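Local coordinates for melanin biosynthesis protein TyrA, putative (Shewanella oneidensis, PDB 2HAG) that binds heme b and probably works as a DyP-type peroxidase that uses this cofactor to oxidise substrates at the expense of peroxide, at residues Tyr24-Ala29 / Leu132-Arg137; Phe63-Ala68 / Asp102-Leu107. All coordinates share one frame; numbering follows the deposited sequence.

Interaction 1. Residues Tyr24-Ala29 / Leu132-Arg137; sequences YLMFNA and LVEEER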
ATOM      1  N   TYR A  24      -4.638   6.276  -6.033  1.00 58.28           N
ATOM      2  CA  TYR A  24      -5.964   6.699  -6.442  1.00 57.45           C
ATOM      3  C   TYR A  24      -6.548   7.496  -5.317  1.00 61.57           C
ATOM      4  O   TYR A  24      -6.679   6.972  -4.220  1.00 68.99           O
ATOM      5  CB  TYR A  24      -6.843   5.483  -6.702  1.00 55.62           C
ATOM      6  CG  TYR A  24      -6.254   4.536  -7.732  1.00 57.84           C
ATOM      7  CD1 TYR A  24      -5.883   4.988  -8.989  1.00 58.82           C
ATOM      8  CD2 TYR A  24      -6.057   3.193  -7.443  1.00 55.53           C
ATOM      9  CE1 TYR A  24      -5.331   4.121  -9.936  1.00 58.52           C
ATOM     10  CE2 TYR A  24      -5.513   2.326  -8.385  1.00 54.89           C
ATOM     11  CZ  TYR A  24      -5.156   2.794  -9.626  1.00 55.72           C
ATOM     12  OH  TYR A  24      -4.612   1.941 -10.558  1.00 54.47           O
ATOM     13  N   LEU A  25      -6.885   8.759  -5.584  1.00 60.87           N
ATOM     14  CA  LEU A  25      -7.405   9.660  -4.564  1.00 55.56           C
ATOM     15  C   LEU A  25      -8.749  10.241  -4.948  1.00 59.10           C
ATOM     16  O   LEU A  25      -8.877  10.834  -6.021  1.00 52.45           O
ATOM     17  CB  LEU A  25      -6.441  10.819  -4.366  1.00 55.67           C
ATOM     18  CG  LEU A  25      -4.995  10.460  -4.061  1.00 59.08           C
ATOM     19  CD1 LEU A  25      -4.152  11.712  -4.010  1.00 60.19           C
ATOM     20  CD2 LEU A  25      -4.912   9.712  -2.752  1.00 57.85           C
HETATM   21  N   MSE A  26      -9.734  10.106  -4.052  1.00 68.58           N
HETATM   22  CA  MSE A  26     -11.070  10.704  -4.236  1.00 72.56           C
HETATM   23  C   MSE A  26     -11.288  11.789  -3.226  1.00 69.26           C
HETATM   24  O   MSE A  26     -11.286  11.534  -2.025  1.00 67.13           O
HETATM   25  CB  MSE A  26     -12.196   9.705  -4.010  1.00 82.64           C
HETATM   26  CG  MSE A  26     -11.867   8.295  -4.348  1.00 91.41           C
HETATM   27 SE   MSE A  26     -11.536   8.069  -6.223  0.70103.98          SE
HETATM   28  CE  MSE A  26     -10.873   6.143  -6.100  1.00 95.00           C
ATOM     29  N   PHE A  27     -11.509  12.999  -3.713  1.00 67.33           N
ATOM     30  CA  PHE A  27     -11.813  14.100  -2.841  1.00 64.80           C
ATOM     31  C   PHE A  27     -13.233  14.518  -3.085  1.00 62.09           C
ATOM     32  O   PHE A  27     -13.735  14.380  -4.194  1.00 63.52           O
ATOM     33  CB  PHE A  27     -10.911  15.284  -3.143  1.00 65.83           C
ATOM     34  CG  PHE A  27      -9.462  14.987  -3.007  1.00 65.53           C
ATOM     35  CD1 PHE A  27      -8.831  15.125  -1.792  1.00 66.24           C
ATOM     36  CD2 PHE A  27      -8.726  14.587  -4.099  1.00 65.60           C
ATOM     37  CE1 PHE A  27      -7.493  14.859  -1.667  1.00 66.96           C
ATOM     38  CE2 PHE A  27      -7.384  14.323  -3.980  1.00 66.27           C
ATOM     39  CZ  PHE A  27      -6.766  14.457  -2.763  1.00 67.15           C
ATOM     40  N   ASN A  28     -13.875  15.021  -2.040  1.00 59.08           N
ATOM     41  CA  ASN A  28     -15.098  15.775  -2.190  1.00 57.93           C
ATOM     42  C   ASN A  28     -14.821  17.178  -1.723  1.00 58.57           C
ATOM     43  O   ASN A  28     -14.047  17.389  -0.791  1.00 58.86           O
ATOM     44  CB  ASN A  28     -16.240  15.152  -1.398  1.00 58.45           C
ATOM     45  CG  ASN A  28     -16.827  13.959  -2.095  1.00 58.48           C
ATOM     46  OD1 ASN A  28     -16.720  13.837  -3.306  1.00 65.83           O
ATOM     47  ND2 ASN A  28     -17.437  13.063  -1.341  1.00 56.56           N
ATOM     48  N   ALA A  29     -15.446  18.140  -2.382  1.00 58.50           N
ATOM     49  CA  ALA A  29     -15.164  19.530  -2.111  1.00 57.27           C
ATOM     50  C   ALA A  29     -16.015  20.020  -0.949  1.00 56.51           C
ATOM     51  O   ALA A  29     -17.103  19.500  -0.700  1.00 59.02           O
ATOM     52  CB  ALA A  29     -15.415  20.354  -3.353  1.00 57.96           C
ATOM     53  N   LEU A 132     -10.293  14.311   1.600  1.00 63.98           N
ATOM     54  CA  LEU A 132     -10.000  13.003   1.045  1.00 65.95           C
ATOM     55  C   LEU A 132     -11.015  12.017   1.576  1.00 63.95           C
ATOM     56  O   LEU A 132     -11.140  11.839   2.775  1.00 64.72           O
ATOM     57  CB  LEU A 132      -8.604  12.554   1.460  1.00 70.20           C
ATOM     58  CG  LEU A 132      -8.189  11.160   0.995  1.00 73.33           C
ATOM     59  CD1 LEU A 132      -7.876  11.176  -0.500  1.00 74.93           C
ATOM     60  CD2 LEU A 132      -6.991  10.673   1.792  1.00 74.06           C
ATOM     61  N   VAL A 133     -11.742  11.372   0.680  1.00 66.43           N
ATOM     62  CA  VAL A 133     -12.785  10.441   1.085  1.00 66.21           C
ATOM     63  C   VAL A 133     -12.248   9.018   0.999  1.00 67.73           C
ATOM     64  O   VAL A 133     -12.358   8.242   1.948  1.00 69.19           O
ATOM     65  CB  VAL A 133     -14.029  10.567   0.185  1.00 63.58           C
ATOM     66  CG1 VAL A 133     -15.184   9.783   0.772  1.00 66.19           C
ATOM     67  CG2 VAL A 133     -14.407  12.019   0.001  1.00 61.23           C
ATOM     68  N   GLU A 134     -11.672   8.678  -0.150  1.00 67.26           N
ATOM     69  CA  GLU A 134     -11.107   7.355  -0.344  1.00 68.99           C
ATOM     70  C   GLU A 134      -9.703   7.460  -0.924  1.00 66.63           C
ATOM     71  O   GLU A 134      -9.413   8.336  -1.739  1.00 62.95           O
ATOM     72  CB  GLU A 134     -11.992   6.496  -1.261  1.00 70.37           C
ATOM     73  CG  GLU A 134     -13.449   6.391  -0.839  1.00 71.51           C
ATOM     74  CD  GLU A 134     -13.621   5.712   0.500  1.00 74.49           C
ATOM     75  OE1 GLU A 134     -12.780   4.864   0.851  1.00 75.29           O
ATOM     76  OE2 GLU A 134     -14.603   6.026   1.205  1.00 78.80           O
ATOM     77  N   GLU A 135      -8.837   6.569  -0.457  1.00 65.81           N
ATOM     78  CA  GLU A 135      -7.522   6.381  -1.024  1.00 62.88           C
ATOM     79  C   GLU A 135      -7.278   4.902  -1.210  1.00 62.13           C
ATOM     80  O   GLU A 135      -7.558   4.104  -0.318  1.00 63.70           O
ATOM     81  CB  GLU A 135      -6.439   6.931  -0.103  1.00 63.66           C
ATOM     82  CG  GLU A 135      -5.045   6.446  -0.510  1.00 67.78           C
ATOM     83  CD  GLU A 135      -3.924   7.338  -0.019  1.00 67.20           C
ATOM     84  OE1 GLU A 135      -4.118   8.025   1.015  1.00 71.56           O
ATOM     85  OE2 GLU A 135      -2.851   7.335  -0.669  1.00 61.24           O
ATOM     86  N   GLU A 136      -6.745   4.545  -2.370  1.00 62.52           N
ATOM     87  CA  GLU A 136      -6.335   3.178  -2.651  1.00 63.34           C
ATOM     88  C   GLU A 136      -5.042   3.224  -3.440  1.00 64.72           C
ATOM     89  O   GLU A 136      -4.789   4.162  -4.201  1.00 67.88           O
ATOM     90  CB  GLU A 136      -7.411   2.435  -3.448  1.00 63.50           C
ATOM     91  CG  GLU A 136      -8.769   2.360  -2.756  1.00 61.88           C
ATOM     92  CD  GLU A 136      -8.808   1.404  -1.567  1.00 63.43           C
ATOM     93  OE1 GLU A 136      -7.793   0.712  -1.311  1.00 69.39           O
ATOM     94  OE2 GLU A 136      -9.864   1.332  -0.894  1.00 60.39           O
ATOM     95  N   ARG A 137      -4.214   2.212  -3.243  1.00 67.05           N
ATOM     96  CA  ARG A 137      -2.945   2.133  -3.935  1.00 70.16           C
ATOM     97  C   ARG A 137      -2.931   0.846  -4.707  1.00 67.04           C
ATOM     98  O   ARG A 137      -3.180  -0.232  -4.153  1.00 67.72           O
ATOM     99  CB  ARG A 137      -1.776   2.186  -2.950  1.00 75.25           C
ATOM    100  CG  ARG A 137      -1.839   3.424  -2.065  1.00 82.43           C
ATOM    101  CD  ARG A 137      -0.495   3.795  -1.449  1.00 87.11           C
ATOM    102  NE  ARG A 137      -0.527   5.151  -0.893  1.00 90.51           N
ATOM    103  CZ  ARG A 137       0.533   5.815  -0.426  1.00 90.92           C
ATOM    104  NH1 ARG A 137       1.740   5.254  -0.444  1.00 88.94           N
ATOM    105  NH2 ARG A 137       0.377   7.051   0.052  1.00 88.47           N
TER
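Glu135 and Leu25 face each other as a non-hydrogen-bonded pair of an antiparallel ladder, their side chains running next to each other in the same direction. From the base outward, Glu135 CB lies 4.1 Å from Leu25 CD2, CG passes the same methyl, and CD follows at 3.8 Å. With CG anti to the backbone N (chi1 166°) and the chain extended beyond it, the apolar stem is laid along the leucine and the carboxylate carried past it. There OE2 takes a salt bridge from Arg137 NE at 3.2 Å, the oxygen being met from above the carboxylate plane, while OE1 accepts hydrogen bonds from Ser250 OG and Leu251 N of the second subunit. The two oxygens thus have partners on different chains, and the buried negative charge is probably stabilised from both.

On the same face, Leu132 swings CD1 over the Phe27 ring, 4.3 Å from its centroid, in a CH-pi contact, and the methyl also touches Leu25 CD2. The opposite face carries Tyr24, the selenomethionine Met26, Glu134 and Glu136; Met26 CG rests on Glu134 CB, 3.6 Å away.

Met26 O is gripped twice, by Val133 N at 2.7 Å and weakly by Glu134 N at 3.4 Å. The residue gained on the 132-137 side points Val133 toward strand 21-29, where its CG2 meets Asn28 ND2 at 3.5 Å; Asn28 OD1 is bonded to Asp102 N. Two residues facing one define a classic beta bulge, here set between the first and last strands of the ferredoxin-like N-terminal half of a DyP-type peroxidase.

Interaction 2. Residues Phe63-Ala68 / Asp102-Leu107; sequences FVAIGA and DLFVHL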
ATOM      1  N   PHE A  63      -3.203  12.117 -13.756  1.00 57.86           N
ATOM      2  CA  PHE A  63      -4.153  13.124 -14.171  1.00 58.14           C
ATOM      3  C   PHE A  63      -5.130  13.469 -13.066  1.00 57.52           C
ATOM      4  O   PHE A  63      -5.254  12.740 -12.089  1.00 59.10           O
ATOM      5  CB  PHE A  63      -4.920  12.675 -15.419  1.00 58.62           C
ATOM      6  CG  PHE A  63      -5.762  11.447 -15.216  1.00 58.91           C
ATOM      7  CD1 PHE A  63      -6.979  11.521 -14.555  1.00 57.18           C
ATOM      8  CD2 PHE A  63      -5.351  10.222 -15.718  1.00 59.55           C
ATOM      9  CE1 PHE A  63      -7.765  10.395 -14.387  1.00 55.33           C
ATOM     10  CE2 PHE A  63      -6.127   9.092 -15.540  1.00 57.94           C
ATOM     11  CZ  PHE A  63      -7.338   9.185 -14.874  1.00 57.27           C
ATOM     12  N   VAL A  64      -5.807  14.601 -13.247  1.00 57.19           N
ATOM     13  CA  VAL A  64      -6.890  15.029 -12.386  1.00 56.19           C
ATOM     14  C   VAL A  64      -8.169  15.029 -13.187  1.00 58.85           C
ATOM     15  O   VAL A  64      -8.209  15.537 -14.305  1.00 57.45           O
ATOM     16  CB  VAL A  64      -6.699  16.448 -11.915  1.00 56.93           C
ATOM     17  CG1 VAL A  64      -7.735  16.787 -10.864  1.00 57.23           C
ATOM     18  CG2 VAL A  64      -5.329  16.609 -11.356  1.00 59.68           C
ATOM     19  N   ALA A  65      -9.217  14.467 -12.598  1.00 60.51           N
ATOM     20  CA  ALA A  65     -10.498  14.366 -13.260  1.00 61.39           C
ATOM     21  C   ALA A  65     -11.592  14.855 -12.326  1.00 64.21           C
ATOM     22  O   ALA A  65     -11.466  14.773 -11.096  1.00 63.54           O
ATOM     23  CB  ALA A  65     -10.761  12.942 -13.661  1.00 62.74           C
ATOM     24  N   ILE A  66     -12.681  15.317 -12.933  1.00 63.03           N
ATOM     25  CA  ILE A  66     -13.747  15.999 -12.223  1.00 61.05           C
ATOM     26  C   ILE A  66     -15.044  15.192 -12.209  1.00 59.63           C
ATOM     27  O   ILE A  66     -15.478  14.702 -13.246  1.00 62.24           O
ATOM     28  CB  ILE A  66     -13.946  17.364 -12.862  1.00 59.14           C
ATOM     29  CG1 ILE A  66     -12.748  18.223 -12.484  1.00 62.67           C
ATOM     30  CG2 ILE A  66     -15.226  18.016 -12.394  1.00 57.16           C
ATOM     31  CD1 ILE A  66     -12.148  18.903 -13.635  1.00 66.24           C
ATOM     32  N   GLY A  67     -15.640  15.050 -11.024  1.00 55.53           N
ATOM     33  CA  GLY A  67     -16.858  14.266 -10.853  1.00 54.37           C
ATOM     34  C   GLY A  67     -18.011  14.832 -11.661  1.00 56.20           C
ATOM     35  O   GLY A  67     -18.195  16.045 -11.731  1.00 53.83           O
ATOM     36  N   ALA A  68     -18.793  13.945 -12.270  1.00 55.96           N
ATOM     37  CA  ALA A  68     -19.874  14.343 -13.168  1.00 54.62           C
ATOM     38  C   ALA A  68     -20.930  15.156 -12.441  1.00 55.12           C
ATOM     39  O   ALA A  68     -21.521  16.086 -13.003  1.00 53.02           O
ATOM     40  CB  ALA A  68     -20.504  13.114 -13.791  1.00 55.57           C
ATOM     41  N   ASP A 102     -16.435  14.171  -6.030  1.00 53.32           N
ATOM     42  CA  ASP A 102     -16.275  15.455  -6.690  1.00 55.38           C
ATOM     43  C   ASP A 102     -14.993  15.503  -7.520  1.00 55.90           C
ATOM     44  O   ASP A 102     -14.997  16.021  -8.643  1.00 53.82           O
ATOM     45  CB  ASP A 102     -16.313  16.596  -5.672  1.00 54.34           C
ATOM     46  CG  ASP A 102     -17.670  16.734  -4.987  1.00 56.31           C
ATOM     47  OD1 ASP A 102     -18.680  16.169  -5.487  1.00 56.42           O
ATOM     48  OD2 ASP A 102     -17.718  17.418  -3.942  1.00 56.90           O
ATOM     49  N   LEU A 103     -13.912  14.941  -6.986  1.00 56.57           N
ATOM     50  CA  LEU A 103     -12.603  15.007  -7.649  1.00 58.51           C
ATOM     51  C   LEU A 103     -11.792  13.719  -7.593  1.00 59.52           C
ATOM     52  O   LEU A 103     -11.754  13.039  -6.564  1.00 58.95           O
ATOM     53  CB  LEU A 103     -11.755  16.099  -7.016  1.00 60.25           C
ATOM     54  CG  LEU A 103     -11.970  17.523  -7.490  1.00 60.96           C
ATOM     55  CD1 LEU A 103     -11.085  18.439  -6.669  1.00 60.15           C
ATOM     56  CD2 LEU A 103     -11.669  17.644  -8.990  1.00 63.51           C
ATOM     57  N   PHE A 104     -11.107  13.418  -8.696  1.00 60.83           N
ATOM     58  CA  PHE A 104     -10.308  12.205  -8.799  1.00 60.31           C
ATOM     59  C   PHE A 104      -8.886  12.535  -9.213  1.00 62.01           C
ATOM     60  O   PHE A 104      -8.668  13.200 -10.226  1.00 66.20           O
ATOM     61  CB  PHE A 104     -10.939  11.239  -9.804  1.00 60.29           C
ATOM     62  CG  PHE A 104     -10.188   9.944  -9.968  1.00 59.70           C
ATOM     63  CD1 PHE A 104      -9.538   9.351  -8.903  1.00 63.42           C
ATOM     64  CD2 PHE A 104     -10.161   9.301 -11.184  1.00 61.37           C
ATOM     65  CE1 PHE A 104      -8.861   8.153  -9.059  1.00 63.16           C
ATOM     66  CE2 PHE A 104      -9.477   8.105 -11.347  1.00 61.62           C
ATOM     67  CZ  PHE A 104      -8.834   7.534 -10.286  1.00 62.43           C
ATOM     68  N   VAL A 105      -7.924  12.071  -8.419  1.00 58.60           N
ATOM     69  CA  VAL A 105      -6.509  12.248  -8.731  1.00 55.06           C
ATOM     70  C   VAL A 105      -5.861  10.882  -8.940  1.00 55.11           C
ATOM     71  O   VAL A 105      -5.886  10.015  -8.064  1.00 53.22           O
ATOM     72  CB  VAL A 105      -5.780  13.003  -7.608  1.00 55.88           C
ATOM     73  CG1 VAL A 105      -4.301  13.040  -7.858  1.00 54.21           C
ATOM     74  CG2 VAL A 105      -6.325  14.412  -7.475  1.00 55.13           C
ATOM     75  N   HIS A 106      -5.271  10.711 -10.113  1.00 59.22           N
ATOM     76  CA  HIS A 106      -4.791   9.420 -10.572  1.00 59.71           C
ATOM     77  C   HIS A 106      -3.301   9.524 -10.786  1.00 60.70           C
ATOM     78  O   HIS A 106      -2.864  10.242 -11.675  1.00 60.78           O
ATOM     79  CB  HIS A 106      -5.477   9.079 -11.889  1.00 59.78           C
ATOM     80  CG  HIS A 106      -5.140   7.723 -12.420  1.00 60.69           C
ATOM     81  ND1 HIS A 106      -4.081   7.494 -13.274  1.00 62.22           N
ATOM     82  CD2 HIS A 106      -5.754   6.529 -12.252  1.00 61.80           C
ATOM     83  CE1 HIS A 106      -4.046   6.211 -13.590  1.00 59.45           C
ATOM     84  NE2 HIS A 106      -5.047   5.604 -12.981  1.00 60.15           N
ATOM     85  N   LEU A 107      -2.526   8.814  -9.974  1.00 61.29           N
ATOM     86  CA  LEU A 107      -1.071   8.945 -10.003  1.00 61.06           C
ATOM     87  C   LEU A 107      -0.376   7.625 -10.289  1.00 60.60           C
ATOM     88  O   LEU A 107      -0.621   6.625  -9.619  1.00 63.98           O
ATOM     89  CB  LEU A 107      -0.565   9.476  -8.667  1.00 58.21           C
ATOM     90  CG  LEU A 107      -1.216  10.746  -8.134  1.00 55.96           C
ATOM     91  CD1 LEU A 107      -0.636  11.066  -6.763  1.00 58.44           C
ATOM     92  CD2 LEU A 107      -0.998  11.901  -9.072  1.00 55.32           C
TER
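Phe104 O is met by two groups of the neighbouring strand: Ala65 N gives it a nearly straight hydrogen bond of 2.7 Å, and Val64 CA adds a CA-H...O contact at 3.3 Å. Ala65 O returns the bond by accepting Phe104 N, and farther along Gly67 N reaches Asp102 O at 2.7 Å, from above the carbonyl plane.

Phe63 makes the broadest contact. Its CG sits between the backbone N and the carbonyl carbon (chi1 63°), which tips the ring across the ladder so that one face covers His106 CB, 3.6 Å from the ring centroid. The two aromatic planes are nearly parallel (8°) but slid apart, with Phe63 CE2 against the imidazole. An edge of the same ring turns to the face of Phe104 in an offset edge-to-face pair, planes at 85°. With an alanine in place of Phe63, His106 CB would probably lose the ring that lies over it, and a gap would open beside Phe104.

On the other face, Ile66 CG1 packs beside Leu103 CD2 at 3.7 Å, and helix 112-126 lies over Val105. This antiparallel pairing of the second and third strands is characteristic of the ferredoxin-like fold, as in other DyP-type peroxidases.

From the N terminus, strand 21-29 leads through helix 34-54 into strand 61-67, and the chain then wanders through short elements before strand 103-109 returns beside it. Interaction 2 closes that shorter loop. Helix 112-126 follows, and strand 130-139 comes back to strand 21-29, so interaction 1 closes a longer loop enclosing interaction 2 completely. Because strand 103-109 also pairs with strand 21-29, both contacts belong to one sheet, in the order 130-139, 21-29, 103-109, 61-67. They meet directly where Ala29 N bonds to Asp102 OD2 and where the rings of Tyr24 and His106 touch. Strand 61-67 continues the sheet to strand 291-301 of the C-terminal half.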